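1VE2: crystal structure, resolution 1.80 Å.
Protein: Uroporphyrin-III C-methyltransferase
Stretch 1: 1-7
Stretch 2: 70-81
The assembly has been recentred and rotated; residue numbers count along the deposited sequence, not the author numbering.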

# COMPACT_ATOMS: atom_id res chain seq x y z
N MET A 1 -5.34 8.71 -30.45
CA MET A 1 -3.97 8.13 -30.52
C MET A 1 -4.01 6.62 -30.30
O MET A 1 -4.89 6.11 -29.61
CB MET A 1 -3.08 8.76 -29.45
CG MET A 1 -1.91 9.55 -30.00
SD MET A 1 -0.75 10.04 -28.70
CE MET A 1 -1.15 11.76 -28.51
N ARG A 2 -3.05 5.92 -30.89
CA ARG A 2 -2.97 4.47 -30.74
C ARG A 2 -2.00 4.24 -29.58
O ARG A 2 -2.14 3.30 -28.80
CB ARG A 2 -2.41 3.83 -32.02
CG ARG A 2 -2.74 2.35 -32.21
CD ARG A 2 -2.11 1.43 -31.17
NE ARG A 2 -3.11 0.85 -30.28
CZ ARG A 2 -3.09 -0.40 -29.82
NH1 ARG A 2 -2.10 -1.22 -30.16
NH2 ARG A 2 -4.06 -0.83 -29.03
N GLY A 3 -1.01 5.13 -29.49
CA GLY A 3 -0.02 5.04 -28.44
C GLY A 3 -0.64 5.21 -27.07
O GLY A 3 -1.62 5.94 -26.90
N LYS A 4 -0.05 4.54 -26.09
CA LYS A 4 -0.54 4.63 -24.72
C LYS A 4 0.54 4.13 -23.79
O LYS A 4 1.29 3.22 -24.12
CB LYS A 4 -1.80 3.78 -24.55
CG LYS A 4 -2.40 3.84 -23.16
CD LYS A 4 -3.76 3.16 -23.14
CE LYS A 4 -4.43 3.28 -21.78
NZ LYS A 4 -5.75 2.58 -21.78
N VAL A 5 0.61 4.73 -22.61
CA VAL A 5 1.61 4.34 -21.64
C VAL A 5 0.95 3.89 -20.35
O VAL A 5 0.02 4.54 -19.86
CB VAL A 5 2.57 5.52 -21.32
CG1 VAL A 5 3.56 5.11 -20.24
CG2 VAL A 5 3.30 5.95 -22.60
N TYR A 6 1.42 2.78 -19.81
CA TYR A 6 0.90 2.27 -18.55
C TYR A 6 2.03 2.37 -17.53
O TYR A 6 3.14 1.93 -17.82
CB TYR A 6 0.50 0.80 -18.66
CG TYR A 6 -0.77 0.55 -19.45
CD1 TYR A 6 -2.01 0.58 -18.82
CD2 TYR A 6 -0.72 0.27 -20.81
CE1 TYR A 6 -3.19 0.33 -19.53
CE2 TYR A 6 -1.89 0.02 -21.54
CZ TYR A 6 -3.12 0.05 -20.89
OH TYR A 6 -4.27 -0.20 -21.59
N LEU A 7 1.77 2.98 -16.38
CA LEU A 7 2.79 3.04 -15.33
C LEU A 7 2.34 1.88 -14.44
O LEU A 7 1.31 1.96 -13.77
CB LEU A 7 2.75 4.38 -14.58
CG LEU A 7 2.94 5.63 -15.46
CD1 LEU A 7 3.10 6.84 -14.54
CD2 LEU A 7 4.18 5.49 -16.36
N ARG A 70 11.60 8.66 -23.60
CA ARG A 70 11.41 7.43 -24.36
C ARG A 70 9.96 6.95 -24.31
O ARG A 70 9.42 6.51 -25.33
CB ARG A 70 12.36 6.34 -23.87
CG ARG A 70 12.35 5.07 -24.71
CD ARG A 70 12.46 5.38 -26.21
NE ARG A 70 12.60 4.16 -27.01
CZ ARG A 70 12.43 4.10 -28.33
NH1 ARG A 70 12.10 5.20 -29.01
NH2 ARG A 70 12.59 2.95 -28.97
N LEU A 71 9.33 7.04 -23.14
CA LEU A 71 7.93 6.62 -23.00
C LEU A 71 7.07 7.46 -23.95
O LEU A 71 6.23 6.93 -24.68
CB LEU A 71 7.46 6.81 -21.55
CG LEU A 71 8.12 5.91 -20.49
CD1 LEU A 71 7.67 6.34 -19.09
CD2 LEU A 71 7.75 4.46 -20.75
N ILE A 72 7.30 8.76 -23.93
CA ILE A 72 6.57 9.68 -24.78
C ILE A 72 6.86 9.39 -26.25
O ILE A 72 5.94 9.29 -27.06
CB ILE A 72 6.93 11.15 -24.45
CG1 ILE A 72 6.41 11.50 -23.05
CG2 ILE A 72 6.33 12.11 -25.50
CD1 ILE A 72 6.89 12.84 -22.51
N ALA A 73 8.13 9.22 -26.60
CA ALA A 73 8.50 8.93 -27.98
C ALA A 73 7.78 7.67 -28.48
O ALA A 73 7.18 7.68 -29.55
CB ALA A 73 10.02 8.75 -28.10
N LEU A 74 7.84 6.61 -27.69
CA LEU A 74 7.20 5.35 -28.05
C LEU A 74 5.70 5.47 -28.29
O LEU A 74 5.17 4.91 -29.25
CB LEU A 74 7.46 4.29 -26.98
CG LEU A 74 8.88 3.73 -26.99
CD1 LEU A 74 9.17 2.97 -25.70
CD2 LEU A 74 9.05 2.84 -28.21
N ALA A 75 5.02 6.21 -27.42
CA ALA A 75 3.57 6.39 -27.55
C ALA A 75 3.23 7.18 -28.81
O ALA A 75 2.22 6.92 -29.47
CB ALA A 75 3.02 7.10 -26.32
N ARG A 76 4.06 8.16 -29.14
CA ARG A 76 3.81 8.98 -30.32
C ARG A 76 4.04 8.16 -31.59
O ARG A 76 3.52 8.50 -32.66
CB ARG A 76 4.68 10.24 -30.28
CG ARG A 76 4.14 11.27 -29.29
CD ARG A 76 5.04 12.48 -29.12
NE ARG A 76 4.36 13.54 -28.38
CZ ARG A 76 4.98 14.56 -27.80
NH1 ARG A 76 6.30 14.68 -27.88
NH2 ARG A 76 4.27 15.48 -27.15
N GLU A 77 4.82 7.09 -31.47
CA GLU A 77 5.09 6.20 -32.60
C GLU A 77 3.86 5.31 -32.77
O GLU A 77 3.76 4.53 -33.73
CB GLU A 77 6.31 5.32 -32.32
CG GLU A 77 7.65 5.99 -32.58
CD GLU A 77 8.82 5.12 -32.18
OE1 GLU A 77 8.71 3.89 -32.32
OE2 GLU A 77 9.85 5.67 -31.72
N GLY A 78 2.93 5.42 -31.83
CA GLY A 78 1.70 4.65 -31.88
C GLY A 78 1.74 3.33 -31.13
O GLY A 78 0.86 2.49 -31.30
N ARG A 79 2.75 3.15 -30.29
CA ARG A 79 2.91 1.91 -29.52
C ARG A 79 2.28 1.95 -28.13
O ARG A 79 2.10 3.01 -27.54
CB ARG A 79 4.39 1.58 -29.37
CG ARG A 79 5.09 1.11 -30.64
CD ARG A 79 6.58 0.99 -30.39
NE ARG A 79 7.25 0.11 -31.34
CZ ARG A 79 7.10 -1.21 -31.38
NH1 ARG A 79 6.29 -1.82 -30.52
NH2 ARG A 79 7.76 -1.93 -32.28
N VAL A 80 1.93 0.76 -27.63
CA VAL A 80 1.37 0.60 -26.29
C VAL A 80 2.57 0.15 -25.48
O VAL A 80 3.14 -0.90 -25.73
CB VAL A 80 0.31 -0.52 -26.24
CG1 VAL A 80 -0.06 -0.81 -24.78
CG2 VAL A 80 -0.92 -0.10 -27.02
N VAL A 81 2.96 0.95 -24.50
CA VAL A 81 4.13 0.61 -23.72
C VAL A 81 3.88 0.68 -22.22
O VAL A 81 2.88 1.22 -21.76
CB VAL A 81 5.31 1.51 -24.10
CG1 VAL A 81 5.64 1.32 -25.58
CG2 VAL A 81 4.96 2.96 -23.84
O HOH W 1 0.14 7.50 -31.08

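Three backbone hydrogen bonds join the stretches and set two short strands side by side in parallel register, Lys 4 with Val 80 and Val 5 with Val 81. Val 81 N donates to Lys 4 O at 2.8 Å and nearly in line, with an N-H...O angle of 170°. Tyr 6 N donates to Val 81 O at 2.9 Å, and Lys 4 N to Arg 79 O at 3.0 Å. The pattern is that of a parallel ladder: Lys 4 uses both its N and its O, reaching the residues before and after Val 80, while Val 81 likewise bonds through N and O to the residues before and after Val 5. CA-H...O contacts fill the spaces between these bonds, from Val 80 CA to Lys 4 O and from Val 5 CA to Val 81 O, each 3.4 Å.

Just before the ladder, Gly 3 lies against the end of the helical segment. Its CA is 3.1 Å from Ala 75 O and also 3.1 Å from Arg 79 O, both CA-H...O contacts, the first close to linear at 163°. A side chain here would point toward the second stretch, and an ideal CB would sit 1.6 Å from Ala 75 O, so the close approach depends on glycine. A water strengthens the junction, accepting from Gly 3 N at 3.1 Å and donating to Ala 75 O at 2.7 Å. Ala 75 O also accepts from Gly 78 N at 2.9 Å, within the Schellman motif that closes the helix; Arg 79 N to Leu 74 O, at 3.2 Å, is the other bond back into the last turn. Gly 78 has a positive phi of 93°, and with these backbone angles a CB would be jammed against the preceding carbonyl oxygen. The turn thus delivers the chain from helix to strand, bringing the CA atoms of Gly 3 and Gly 78 to 3.9 Å.

Side chains from the ladder pack on both faces of the sheet. On the face of Val 5 and Val 81, the CG2 atoms of these two valines meet at 3.6 Å. Val 5 also packs on the helix, with CG2 3.9 Å from Ala 75 CB and CG1 4.3 Å from Leu 71 CD2; Ala 75 and Leu 71 are one helical turn apart and both direct their CA-to-CB bonds toward the strand. This apolar cluster is buried, with the helix running at 142° to the first strand and the axes approaching to 7.8 Å.

The face of Lys 4 and Val 80 is more open. Val 80 CG1 lies 3.8 Å from Tyr 6 CE2, at the edge of the ring, and Val 80 CG2 sits over one face of the Arg 2 guanidinium, 3.5 Å from Arg 2 NH1. The all-t Lys 4 chain leads away from the second stretch, and its NZ donates to Tyr 6 OH at 3.2 Å. Altogether the contact buries 565 Å², summed over both sides.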